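Local coordinates for aminopeptidase YwaD (Bacillus subtilis, PDB 6HC6), which uses two zinc ions to release N-terminal amino acids from peptides by hydrolysis, acting on a range of residues that includes leucine, arginine and lysine, at residues I244-A249 against K314-N319; S344-E349 against G380-N385; S115-T120 against I196-I201. One frame throughout, in Å; residues are numbered along the deposited sequence.

Followed from the N terminus, the three contacts come in series, and none nests in or crosses another. Contact 3 closes first. It brings 196-201 back against the loop 115-120 after most of the strands of the PA-domain sheet have been laid down. Contact 1 then joins strand 244-250 to strand 316-322 in the sheet of the peptidase domain. The loop between them holds helix 260-277 and strand 285-291. Contact 2 sets the start of helix 346-358 on strand 382-389, the next strand in that sheet. Contacts 1 and 2 touch through Asn319 and Asp382. Contact 3 is centred about 37 Å from the centre of each.

Contact 1 (I244-A249 against K314-N319); sequences IVYVTA and KRSEVN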
ATOM      1  N   ILE A 244      -4.231  22.297  10.071  1.00 24.40           N
ATOM      2  CA  ILE A 244      -3.955  21.544   8.851  1.00 22.31           C
ATOM      3  C   ILE A 244      -4.836  20.307   8.792  1.00 27.49           C
ATOM      4  O   ILE A 244      -4.908  19.537   9.761  1.00 24.94           O
ATOM      5  CB  ILE A 244      -2.476  21.139   8.752  1.00 23.21           C
ATOM      6  CG1 ILE A 244      -1.580  22.364   8.769  1.00 24.39           C
ATOM      7  CG2 ILE A 244      -2.228  20.399   7.453  1.00 24.21           C
ATOM      8  CD1 ILE A 244      -0.181  22.036   9.218  1.00 27.03           C
ATOM      9  N   VAL A 245      -5.468  20.094   7.637  1.00 23.90           N
ATOM     10  CA  VAL A 245      -6.260  18.901   7.344  1.00 20.40           C
ATOM     11  C   VAL A 245      -5.591  18.190   6.175  1.00 21.61           C
ATOM     12  O   VAL A 245      -5.246  18.834   5.175  1.00 25.56           O
ATOM     13  CB  VAL A 245      -7.716  19.281   7.010  1.00 22.35           C
ATOM     14  CG1 VAL A 245      -8.514  18.083   6.456  1.00 22.49           C
ATOM     15  CG2 VAL A 245      -8.397  19.902   8.228  1.00 30.14           C
ATOM     16  N   TYR A 246      -5.346  16.889   6.317  1.00 18.13           N
ATOM     17  CA  TYR A 246      -4.671  16.106   5.296  1.00 20.45           C
ATOM     18  C   TYR A 246      -5.663  15.156   4.630  1.00 22.21           C
ATOM     19  O   TYR A 246      -6.363  14.412   5.319  1.00 23.38           O
ATOM     20  CB  TYR A 246      -3.517  15.295   5.903  1.00 19.42           C
ATOM     21  CG  TYR A 246      -2.500  16.107   6.690  1.00 23.54           C
ATOM     22  CD1 TYR A 246      -1.326  16.558   6.091  1.00 19.96           C
ATOM     23  CD2 TYR A 246      -2.691  16.373   8.038  1.00 20.43           C
ATOM     24  CE1 TYR A 246      -0.393  17.260   6.796  1.00 18.91           C
ATOM     25  CE2 TYR A 246      -1.751  17.075   8.759  1.00 20.91           C
ATOM     26  CZ  TYR A 246      -0.605  17.521   8.129  1.00 23.94           C
ATOM     27  OH  TYR A 246       0.338  18.233   8.819  1.00 25.35           O
ATOM     28  N   VAL A 247      -5.721  15.178   3.300  1.00 17.28           N
ATOM     29  CA  VAL A 247      -6.519  14.228   2.524  1.00 17.12           C
ATOM     30  C   VAL A 247      -5.542  13.468   1.642  1.00 19.07           C
ATOM     31  O   VAL A 247      -4.842  14.085   0.824  1.00 17.20           O
ATOM     32  CB  VAL A 247      -7.601  14.921   1.678  1.00 20.32           C
ATOM     33  CG1 VAL A 247      -8.474  13.862   0.982  1.00 19.05           C
ATOM     34  CG2 VAL A 247      -8.449  15.830   2.544  1.00 22.64           C
ATOM     35  N   THR A 248      -5.441  12.150   1.845  1.00 16.57           N
ATOM     36  CA  THR A 248      -4.273  11.430   1.354  1.00 17.35           C
ATOM     37  C   THR A 248      -4.655  10.084   0.751  1.00 18.46           C
ATOM     38  O   THR A 248      -5.683   9.481   1.080  1.00 15.80           O
ATOM     39  CB  THR A 248      -3.216  11.225   2.451  1.00 16.56           C
ATOM     40  OG1 THR A 248      -3.708  10.324   3.450  1.00 18.34           O
ATOM     41  CG2 THR A 248      -2.824  12.559   3.120  1.00 17.52           C
ATOM     42  N   ALA A 249      -3.784   9.615  -0.137  1.00 15.00           N
ATOM     43  CA  ALA A 249      -3.976   8.338  -0.820  1.00 13.50           C
ATOM     44  C   ALA A 249      -2.652   7.935  -1.451  1.00 19.21           C
ATOM     45  O   ALA A 249      -1.949   8.793  -1.973  1.00 19.99           O
ATOM     46  CB  ALA A 249      -5.052   8.471  -1.903  1.00 15.25           C
ATOM     47  N   LYS A 314       1.961  20.591  15.699  1.00 30.12           N
ATOM     48  CA  LYS A 314       1.014  21.203  16.627  1.00 35.56           C
ATOM     49  C   LYS A 314      -0.236  21.693  15.907  1.00 33.33           C
ATOM     50  O   LYS A 314      -1.340  21.623  16.458  1.00 43.40           O
ATOM     51  CB  LYS A 314       1.679  22.348  17.385  1.00 45.62           C
ATOM     52  CG  LYS A 314       2.872  21.911  18.214  1.00 61.72           C
ATOM     53  CD  LYS A 314       2.571  20.633  18.986  1.00 68.05           C
ATOM     54  CE  LYS A 314       3.851  19.946  19.439  1.00 71.34           C
ATOM     55  NZ  LYS A 314       4.601  19.346  18.299  1.00 70.61           N
ATOM     56  N   ARG A 315      -0.089  22.187  14.670  1.00 35.87           N
ATOM     57  CA  ARG A 315      -1.238  22.659  13.903  1.00 33.84           C
ATOM     58  C   ARG A 315      -2.014  21.529  13.244  1.00 28.58           C
ATOM     59  O   ARG A 315      -3.101  21.782  12.717  1.00 31.15           O
ATOM     60  CB  ARG A 315      -0.823  23.637  12.789  1.00 32.75           C
ATOM     61  CG  ARG A 315       0.024  24.807  13.173  1.00 43.77           C
ATOM     62  CD  ARG A 315      -0.005  25.840  12.044  1.00 44.68           C
ATOM     63  NE  ARG A 315       0.967  25.617  10.969  1.00 36.10           N
ATOM     64  CZ  ARG A 315       0.667  25.571   9.670  1.00 37.99           C
ATOM     65  NH1 ARG A 315      -0.584  25.695   9.264  1.00 36.26           N
ATOM     66  NH2 ARG A 315       1.623  25.387   8.768  1.00 43.19           N
ATOM     67  N   SER A 316      -1.483  20.306  13.236  1.00 25.75           N
ATOM     68  CA  SER A 316      -2.084  19.230  12.459  1.00 23.06           C
ATOM     69  C   SER A 316      -3.337  18.714  13.146  1.00 35.42           C
ATOM     70  O   SER A 316      -3.294  18.310  14.311  1.00 34.09           O
ATOM     71  CB  SER A 316      -1.089  18.093  12.276  1.00 24.64           C
ATOM     72  OG  SER A 316      -0.010  18.490  11.451  1.00 28.34           O
ATOM     73  N   GLU A 317      -4.452  18.706  12.416  1.00 23.16           N
ATOM     74  CA  GLU A 317      -5.742  18.402  13.015  1.00 27.35           C
ATOM     75  C   GLU A 317      -6.233  17.002  12.691  1.00 29.30           C
ATOM     76  O   GLU A 317      -6.574  16.240  13.604  1.00 27.01           O
ATOM     77  CB  GLU A 317      -6.788  19.427  12.563  1.00 30.83           C
ATOM     78  CG  GLU A 317      -8.164  19.206  13.161  1.00 34.49           C
ATOM     79  CD  GLU A 317      -9.143  20.270  12.725  1.00 39.86           C
ATOM     80  OE1 GLU A 317      -8.820  21.458  12.883  1.00 43.40           O
ATOM     81  OE2 GLU A 317     -10.219  19.918  12.197  1.00 44.51           O
ATOM     82  N   VAL A 318      -6.281  16.640  11.415  1.00 22.75           N
ATOM     83  CA  VAL A 318      -6.954  15.412  11.023  1.00 22.11           C
ATOM     84  C   VAL A 318      -6.391  14.967   9.677  1.00 22.85           C
ATOM     85  O   VAL A 318      -6.018  15.797   8.842  1.00 22.67           O
ATOM     86  CB  VAL A 318      -8.488  15.643  10.992  1.00 31.02           C
ATOM     87  CG1 VAL A 318      -8.848  16.797  10.068  1.00 27.20           C
ATOM     88  CG2 VAL A 318      -9.192  14.450  10.548  1.00 40.68           C
ATOM     89  N   ASN A 319      -6.293  13.643   9.494  1.00 19.85           N
ATOM     90  CA  ASN A 319      -5.893  13.008   8.240  1.00 17.08           C
ATOM     91  C   ASN A 319      -7.005  12.064   7.797  1.00 21.38           C
ATOM     92  O   ASN A 319      -7.341  11.122   8.521  1.00 20.17           O
ATOM     93  CB  ASN A 319      -4.575  12.229   8.407  1.00 16.57           C
ATOM     94  CG  ASN A 319      -4.343  11.227   7.290  1.00 19.82           C
ATOM     95  OD1 ASN A 319      -4.099  10.046   7.539  1.00 21.62           O
ATOM     96  ND2 ASN A 319      -4.429  11.695   6.048  1.00 19.31           N
TER
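Ile244 meets Arg315 and its neighbours with side chain and backbone. Its CD1 lies 3.6 Å above the plane of the Arg315 guanidinium, over the centre. Arg315 NH1 is also bonded to Pro242 O and forms a salt bridge with Glu285. Ile244 N donates to Arg315 O at 2.9 Å, from above the carbonyl plane. Ile244 O accepts from Glu317 N at 2.8 Å. Between Ile244 and Val245 the parallel pairing slips by one residue, a beta bulge that puts Glu317 in the extra place.

Tyr246 holds the next stretch. Its N donates to Val318 O at 2.8 Å, an almost straight bond of 171°. CG stands anti to the carbonyl carbon (chi1 -54°), and the ring edge faces Ser316. The hydroxyl OH donates to Ser316 OG at 2.7 Å, and OG is bonded in turn to Glu312 O. A phenylalanine here would probably leave Ser316 OG without that donor and weaken the tie between the two strands on this face.

Asn319 reaches forward along strand 244-250. Its ND2 donates to Thr248 OG1 at 3.0 Å, nearly in the amide plane, and makes a weak bond of 3.4 Å to Tyr246 O. Thr248 OG1 is also bonded to Asn321. On the other face Val245 CG2 packs on Val318 CG1 at 3.6 Å.

The strands are parallel neighbours in the central M28 peptidase sheet, and Thr248 leads toward the zinc ligands His250 and Asp323. Strand 285-291 flanks 244-250 and strand 382-389 flanks 316-322. Helix 260-277 packs on Val247, while Phe376 of helix 373-378 meets the Tyr246 ring.

Contact 2 (S344-E349 against G380-N385); sequences SNYVWE and GIDSAN
Asn345 and Asp382 carry the polar part of this contact, their side chains sliding past each other in opposite directions. Asp382 OD2 takes the N-H of Tyr346 on its anti lone pair, at 2.8 Å and 172°. This amide lies in the first turn of helix 346-358, so the helix end would probably favour a charged carboxylate, although Glu349 OE2 lies 6.1 Å from Asp382 OD2. Asn345 ND2 donates to Ser383 O at 3.0 Å, from above the carbonyl plane.

Asn345 is also the N-cap. With CG between the backbone N and the carbonyl carbon (chi1 61°), the amide sits by the helix start. OD1 accepts from Trp348 N at 3.3 Å and, weakly, from Val347 N. One amide thus caps the helix and binds the strand.

The apolar part belongs to Val347. Its CG1 meets Ala384 CB and its CG2 rests on Ser383 CA, both at 3.6 Å.

In the M28 peptidase domain helix 346-358 packs on the central sheet. Val347 also touches Val318 and Phe320 of strand 316-322, and Ala384 meets Val337 and Thr339 of strand 334-339. Ser383 CB is directed away from 344-349, and OG is bonded to His373 O of helix 373-378.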
ATOM      1  N   SER A 344     -12.668   5.897  18.480  1.00 36.62           N
ATOM      2  CA  SER A 344     -13.146   7.090  17.805  1.00 35.76           C
ATOM      3  C   SER A 344     -12.055   8.160  17.809  1.00 36.31           C
ATOM      4  O   SER A 344     -11.160   8.161  18.657  1.00 31.79           O
ATOM      5  CB  SER A 344     -14.412   7.601  18.494  1.00 41.40           C
ATOM      6  OG  SER A 344     -14.852   8.822  17.946  1.00 40.38           O
ATOM      7  N   ASN A 345     -12.116   9.053  16.827  1.00 32.28           N
ATOM      8  CA  ASN A 345     -11.297  10.261  16.829  1.00 33.91           C
ATOM      9  C   ASN A 345     -11.996  11.284  15.941  1.00 30.04           C
ATOM     10  O   ASN A 345     -13.130  11.069  15.500  1.00 27.70           O
ATOM     11  CB  ASN A 345      -9.847   9.966  16.411  1.00 25.67           C
ATOM     12  CG  ASN A 345      -9.735   9.397  15.008  1.00 29.38           C
ATOM     13  OD1 ASN A 345     -10.574   9.669  14.156  1.00 26.56           O
ATOM     14  ND2 ASN A 345      -8.677   8.614  14.762  1.00 24.49           N
ATOM     15  N   TYR A 346     -11.321  12.404  15.678  1.00 27.22           N
ATOM     16  CA  TYR A 346     -11.952  13.469  14.910  1.00 30.75           C
ATOM     17  C   TYR A 346     -12.400  13.002  13.523  1.00 29.46           C
ATOM     18  O   TYR A 346     -13.418  13.491  13.015  1.00 28.92           O
ATOM     19  CB  TYR A 346     -11.002  14.660  14.795  1.00 30.74           C
ATOM     20  CG  TYR A 346     -10.983  15.535  16.029  1.00 30.89           C
ATOM     21  CD1 TYR A 346     -12.015  15.486  16.959  1.00 28.99           C
ATOM     22  CD2 TYR A 346      -9.934  16.414  16.266  1.00 33.45           C
ATOM     23  CE1 TYR A 346     -12.016  16.306  18.091  1.00 32.57           C
ATOM     24  CE2 TYR A 346      -9.924  17.234  17.398  1.00 32.56           C
ATOM     25  CZ  TYR A 346     -10.963  17.166  18.309  1.00 37.16           C
ATOM     26  OH  TYR A 346     -10.964  17.972  19.431  1.00 43.93           O
ATOM     27  N   VAL A 347     -11.663  12.072  12.896  1.00 23.41           N
ATOM     28  CA  VAL A 347     -12.065  11.561  11.582  1.00 24.97           C
ATOM     29  C   VAL A 347     -13.390  10.816  11.683  1.00 30.30           C
ATOM     30  O   VAL A 347     -14.303  11.008  10.868  1.00 26.80           O
ATOM     31  CB  VAL A 347     -10.983  10.639  10.991  1.00 26.01           C
ATOM     32  CG1 VAL A 347     -11.353  10.246   9.578  1.00 25.62           C
ATOM     33  CG2 VAL A 347      -9.628  11.275  11.033  1.00 34.93           C
ATOM     34  N   TRP A 348     -13.502   9.930  12.671  1.00 26.88           N
ATOM     35  CA  TRP A 348     -14.757   9.211  12.852  1.00 33.34           C
ATOM     36  C   TRP A 348     -15.904  10.172  13.156  1.00 37.81           C
ATOM     37  O   TRP A 348     -16.993  10.047  12.579  1.00 32.35           O
ATOM     38  CB  TRP A 348     -14.612   8.168  13.958  1.00 29.03           C
ATOM     39  CG  TRP A 348     -15.903   7.495  14.252  1.00 33.70           C
ATOM     40  CD1 TRP A 348     -16.608   7.554  15.416  1.00 37.10           C
ATOM     41  CD2 TRP A 348     -16.669   6.680  13.355  1.00 31.68           C
ATOM     42  NE1 TRP A 348     -17.763   6.820  15.304  1.00 34.30           N
ATOM     43  CE2 TRP A 348     -17.826   6.274  14.049  1.00 35.86           C
ATOM     44  CE3 TRP A 348     -16.488   6.254  12.033  1.00 36.71           C
ATOM     45  CZ2 TRP A 348     -18.799   5.466  13.469  1.00 35.71           C
ATOM     46  CZ3 TRP A 348     -17.456   5.444  11.455  1.00 33.22           C
ATOM     47  CH2 TRP A 348     -18.596   5.057  12.178  1.00 36.60           C
ATOM     48  N   GLU A 349     -15.679  11.144  14.048  1.00 31.55           N
ATOM     49  CA  GLU A 349     -16.737  12.092  14.388  1.00 29.32           C
ATOM     50  C   GLU A 349     -17.278  12.774  13.142  1.00 37.47           C
ATOM     51  O   GLU A 349     -18.497  12.825  12.926  1.00 34.25           O
ATOM     52  CB  GLU A 349     -16.219  13.129  15.385  1.00 34.11           C
ATOM     53  CG  GLU A 349     -15.889  12.567  16.753  1.00 41.93           C
ATOM     54  CD  GLU A 349     -15.393  13.636  17.718  1.00 54.46           C
ATOM     55  OE1 GLU A 349     -15.803  14.806  17.570  1.00 58.34           O
ATOM     56  OE2 GLU A 349     -14.595  13.309  18.622  1.00 54.98           O
ATOM     57  N   GLY A 380       0.568  11.444  16.595  1.00 28.53           N
ATOM     58  CA  GLY A 380      -0.451  12.000  17.459  1.00 27.22           C
ATOM     59  C   GLY A 380      -1.569  12.729  16.754  1.00 31.09           C
ATOM     60  O   GLY A 380      -2.348  13.426  17.415  1.00 31.09           O
ATOM     61  N   ILE A 381      -1.668  12.602  15.438  1.00 26.39           N
ATOM     62  CA  ILE A 381      -2.661  13.311  14.645  1.00 29.50           C
ATOM     63  C   ILE A 381      -3.828  12.367  14.406  1.00 25.34           C
ATOM     64  O   ILE A 381      -3.627  11.228  13.975  1.00 25.38           O
ATOM     65  CB  ILE A 381      -2.053  13.790  13.315  1.00 27.97           C
ATOM     66  CG1 ILE A 381      -0.869  14.733  13.574  1.00 22.54           C
ATOM     67  CG2 ILE A 381      -3.106  14.442  12.441  1.00 26.26           C
ATOM     68  CD1 ILE A 381       0.111  14.760  12.401  1.00 23.92           C
ATOM     69  N   ASP A 382      -5.042  12.823  14.704  1.00 26.53           N
ATOM     70  CA  ASP A 382      -6.237  12.032  14.406  1.00 23.17           C
ATOM     71  C   ASP A 382      -6.234  11.597  12.947  1.00 20.53           C
ATOM     72  O   ASP A 382      -6.154  12.431  12.045  1.00 23.98           O
ATOM     73  CB  ASP A 382      -7.489  12.866  14.675  1.00 28.07           C
ATOM     74  CG  ASP A 382      -7.683  13.193  16.137  1.00 34.59           C
ATOM     75  OD1 ASP A 382      -6.753  13.748  16.754  1.00 39.25           O
ATOM     76  OD2 ASP A 382      -8.797  12.946  16.643  1.00 29.27           O
ATOM     77  N   SER A 383      -6.354  10.293  12.696  1.00 20.07           N
ATOM     78  CA  SER A 383      -6.310   9.821  11.320  1.00 18.73           C
ATOM     79  C   SER A 383      -7.146   8.561  11.194  1.00 23.75           C
ATOM     80  O   SER A 383      -7.382   7.853  12.172  1.00 21.17           O
ATOM     81  CB  SER A 383      -4.887   9.501  10.860  1.00 23.40           C
ATOM     82  OG  SER A 383      -4.402   8.346  11.523  1.00 28.86           O
ATOM     83  N   ALA A 384      -7.556   8.271   9.978  1.00 17.99           N
ATOM     84  CA  ALA A 384      -8.247   7.047   9.673  1.00 18.06           C
ATOM     85  C   ALA A 384      -8.105   6.717   8.199  1.00 20.17           C
ATOM     86  O   ALA A 384      -7.829   7.539   7.413  1.00 19.25           O
ATOM     87  CB  ALA A 384      -9.695   7.132  10.004  1.00 20.78           C
ATOM     88  N   ASN A 385      -8.354   5.462   7.895  1.00 19.44           N
ATOM     89  CA  ASN A 385      -8.321   4.954   6.546  1.00 19.51           C
ATOM     90  C   ASN A 385      -9.707   4.470   6.113  1.00 21.84           C
ATOM     91  O   ASN A 385     -10.267   3.741   6.808  1.00 24.77           O
ATOM     92  CB  ASN A 385      -7.335   3.809   6.455  1.00 17.24           C
ATOM     93  CG  ASN A 385      -7.224   3.260   5.075  1.00 19.11           C
ATOM     94  OD1 ASN A 385      -7.245   3.956   4.139  1.00 26.84           O
ATOM     95  ND2 ASN A 385      -7.123   1.975   4.996  1.00 16.29           N
TER

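Contact 3 (S115-T120 against I196-I201); sequences SGSAPT and IPVVGI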
ATOM      1  N   SER A 115      12.017  -7.342  -0.745  1.00 30.94           N
ATOM      2  CA  SER A 115      12.765  -6.126  -0.476  1.00 29.38           C
ATOM      3  C   SER A 115      13.568  -6.289   0.810  1.00 26.85           C
ATOM      4  O   SER A 115      13.076  -6.828   1.805  1.00 27.17           O
ATOM      5  CB  SER A 115      11.803  -4.938  -0.376  1.00 33.06           C
ATOM      6  OG  SER A 115      12.498  -3.729  -0.129  1.00 32.83           O
ATOM      7  N   GLY A 116      14.824  -5.858   0.774  1.00 31.55           N
ATOM      8  CA  GLY A 116      15.696  -5.992   1.919  1.00 31.86           C
ATOM      9  C   GLY A 116      16.461  -7.294   2.008  1.00 28.12           C
ATOM     10  O   GLY A 116      17.135  -7.526   3.018  1.00 31.49           O
ATOM     11  N   SER A 117      16.371  -8.159   1.001  1.00 27.16           N
ATOM     12  CA  SER A 117      17.172  -9.376   0.990  1.00 31.22           C
ATOM     13  C   SER A 117      18.332  -9.207   0.012  1.00 29.35           C
ATOM     14  O   SER A 117      18.463  -8.186  -0.662  1.00 29.27           O
ATOM     15  CB  SER A 117      16.316 -10.602   0.657  1.00 30.78           C
ATOM     16  OG  SER A 117      15.784 -10.545  -0.655  1.00 32.22           O
ATOM     17  N   ALA A 118      19.208 -10.238  -0.057  1.00 27.71           N
ATOM     18  CA  ALA A 118      20.445 -10.100  -0.808  1.00 33.10           C
ATOM     19  C   ALA A 118      20.280 -10.555  -2.257  1.00 32.48           C
ATOM     20  O   ALA A 118      19.506 -11.474  -2.546  1.00 31.73           O
ATOM     21  CB  ALA A 118      21.556 -10.912  -0.145  1.00 30.88           C
ATOM     22  N   PRO A 119      20.998  -9.920  -3.176  1.00 32.46           N
ATOM     23  CA  PRO A 119      21.065 -10.405  -4.554  1.00 33.22           C
ATOM     24  C   PRO A 119      22.058 -11.555  -4.633  1.00 36.02           C
ATOM     25  O   PRO A 119      22.624 -11.978  -3.630  1.00 34.79           O
ATOM     26  CB  PRO A 119      21.566  -9.185  -5.329  1.00 33.54           C
ATOM     27  CG  PRO A 119      22.453  -8.484  -4.344  1.00 38.60           C
ATOM     28  CD  PRO A 119      21.781  -8.684  -2.990  1.00 36.76           C
ATOM     29  N   THR A 120      22.272 -12.045  -5.849  1.00 33.69           N
ATOM     30  CA  THR A 120      23.276 -13.062  -6.121  1.00 31.68           C
ATOM     31  C   THR A 120      24.383 -12.475  -6.983  1.00 39.80           C
ATOM     32  O   THR A 120      24.286 -11.359  -7.498  1.00 47.84           O
ATOM     33  CB  THR A 120      22.672 -14.276  -6.840  1.00 29.63           C
ATOM     34  OG1 THR A 120      22.243 -13.890  -8.152  1.00 32.05           O
ATOM     35  CG2 THR A 120      21.497 -14.858  -6.058  1.00 29.67           C
ATOM     36  N   ILE A 196      20.802 -13.075   3.064  1.00 33.84           N
ATOM     37  CA  ILE A 196      20.789 -14.035   1.963  1.00 31.32           C
ATOM     38  C   ILE A 196      19.596 -13.697   1.080  1.00 30.04           C
ATOM     39  O   ILE A 196      18.698 -12.943   1.491  1.00 30.87           O
ATOM     40  CB  ILE A 196      20.745 -15.495   2.477  1.00 32.72           C
ATOM     41  CG1 ILE A 196      19.560 -15.717   3.419  1.00 32.73           C
ATOM     42  CG2 ILE A 196      22.038 -15.837   3.190  1.00 32.71           C
ATOM     43  CD1 ILE A 196      19.424 -17.165   3.876  1.00 35.08           C
ATOM     44  N   PRO A 197      19.569 -14.202  -0.154  1.00 28.13           N
ATOM     45  CA  PRO A 197      18.392 -13.982  -1.006  1.00 26.78           C
ATOM     46  C   PRO A 197      17.150 -14.615  -0.401  1.00 24.76           C
ATOM     47  O   PRO A 197      17.216 -15.687   0.206  1.00 24.88           O
ATOM     48  CB  PRO A 197      18.773 -14.659  -2.327  1.00 27.06           C
ATOM     49  CG  PRO A 197      20.270 -14.739  -2.317  1.00 30.01           C
ATOM     50  CD  PRO A 197      20.659 -14.883  -0.874  1.00 28.58           C
ATOM     51  N   VAL A 198      16.014 -13.926  -0.553  1.00 23.96           N
ATOM     52  CA  VAL A 198      14.706 -14.421  -0.135  1.00 24.52           C
ATOM     53  C   VAL A 198      13.729 -14.170  -1.278  1.00 28.12           C
ATOM     54  O   VAL A 198      13.526 -13.017  -1.678  1.00 27.42           O
ATOM     55  CB  VAL A 198      14.203 -13.734   1.145  1.00 24.27           C
ATOM     56  CG1 VAL A 198      12.863 -14.329   1.562  1.00 28.12           C
ATOM     57  CG2 VAL A 198      15.237 -13.825   2.289  1.00 25.95           C
ATOM     58  N   VAL A 199      13.114 -15.231  -1.798  1.00 23.62           N
ATOM     59  CA  VAL A 199      12.168 -15.091  -2.902  1.00 22.04           C
ATOM     60  C   VAL A 199      10.903 -15.880  -2.597  1.00 25.49           C
ATOM     61  O   VAL A 199      10.914 -16.852  -1.837  1.00 25.56           O
ATOM     62  CB  VAL A 199      12.754 -15.536  -4.268  1.00 23.63           C
ATOM     63  CG1 VAL A 199      14.073 -14.808  -4.574  1.00 23.29           C
ATOM     64  CG2 VAL A 199      12.906 -17.062  -4.339  1.00 22.35           C
ATOM     65  N   GLY A 200       9.804 -15.446  -3.191  1.00 23.05           N
ATOM     66  CA  GLY A 200       8.529 -16.135  -3.063  1.00 23.35           C
ATOM     67  C   GLY A 200       8.102 -16.666  -4.417  1.00 24.16           C
ATOM     68  O   GLY A 200       8.336 -16.024  -5.441  1.00 24.43           O
ATOM     69  N   ILE A 201       7.509 -17.857  -4.421  1.00 21.08           N
ATOM     70  CA  ILE A 201       7.073 -18.497  -5.656  1.00 19.52           C
ATOM     71  C   ILE A 201       5.687 -19.082  -5.443  1.00 23.80           C
ATOM     72  O   ILE A 201       5.183 -19.167  -4.319  1.00 23.08           O
ATOM     73  CB  ILE A 201       8.051 -19.591  -6.131  1.00 25.23           C
ATOM     74  CG1 ILE A 201       8.061 -20.753  -5.132  1.00 24.59           C
ATOM     75  CG2 ILE A 201       9.456 -19.006  -6.329  1.00 20.42           C
ATOM     76  CD1 ILE A 201       8.932 -21.930  -5.564  1.00 26.00           C
TER
HETATM   77  O   HOH W   1      16.713 -11.752  -2.587  1.00 45.86           O
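The peptide group that joins Ile196 to Pro197 is the flat surface here, and Ala118 lies over one face of it. Ala118 CB stands above Ile196 C at 3.6 Å. Ala118 N is on the same side and donates to Ile196 O at 3.2 Å. The N-H points almost straight at the oxygen (176°), yet the donor is 69° out of the carbonyl plane. The bond therefore comes down on the face of the carbonyl. Nearer the plane, at the oxygen end, Ser117 CB approaches Ile196 O to 3.4 Å.

Ala118 O lies over one face of the Pro197 ring, offset from the centre toward CA and CB. Pro197 CB is 3.3 Å from Ala118 O, and CG is almost as near to it. Thr120 CG2 comes in at the edge of the ring and touches Pro197 CG at 3.9 Å, the two side chains crossing at about a right angle. Pro197 CA also makes a CA-H...O contact with Ala118 O.

The arrangement belongs to the beta sheet of the PA domain. Segment 196-201 runs into strand 198-201, which lies between strands 107-113 and 172-176. Segment 115-120 is the loop that leaves strand 107-113, so it runs on past the start of its partner strand.

A water sits between the two segments. It donates to Ala118 O at 2.8 Å and to Ser117 OG, and it accepts from Val198 N at 3.1 Å. Val198 N also makes a weak bond of 3.4 Å to Ser117 OG. Placed between the backbone N and the carbonyl carbon (chi1 65°), that hydroxyl faces Val198 N and the water, and it is bonded to Ala114 O as well. Ser117 CB rests against Val198 CG2. Strand 214-222 adds Leu217 and Leu219 against Pro197, and Leu219 N is bonded to Thr120 OG1.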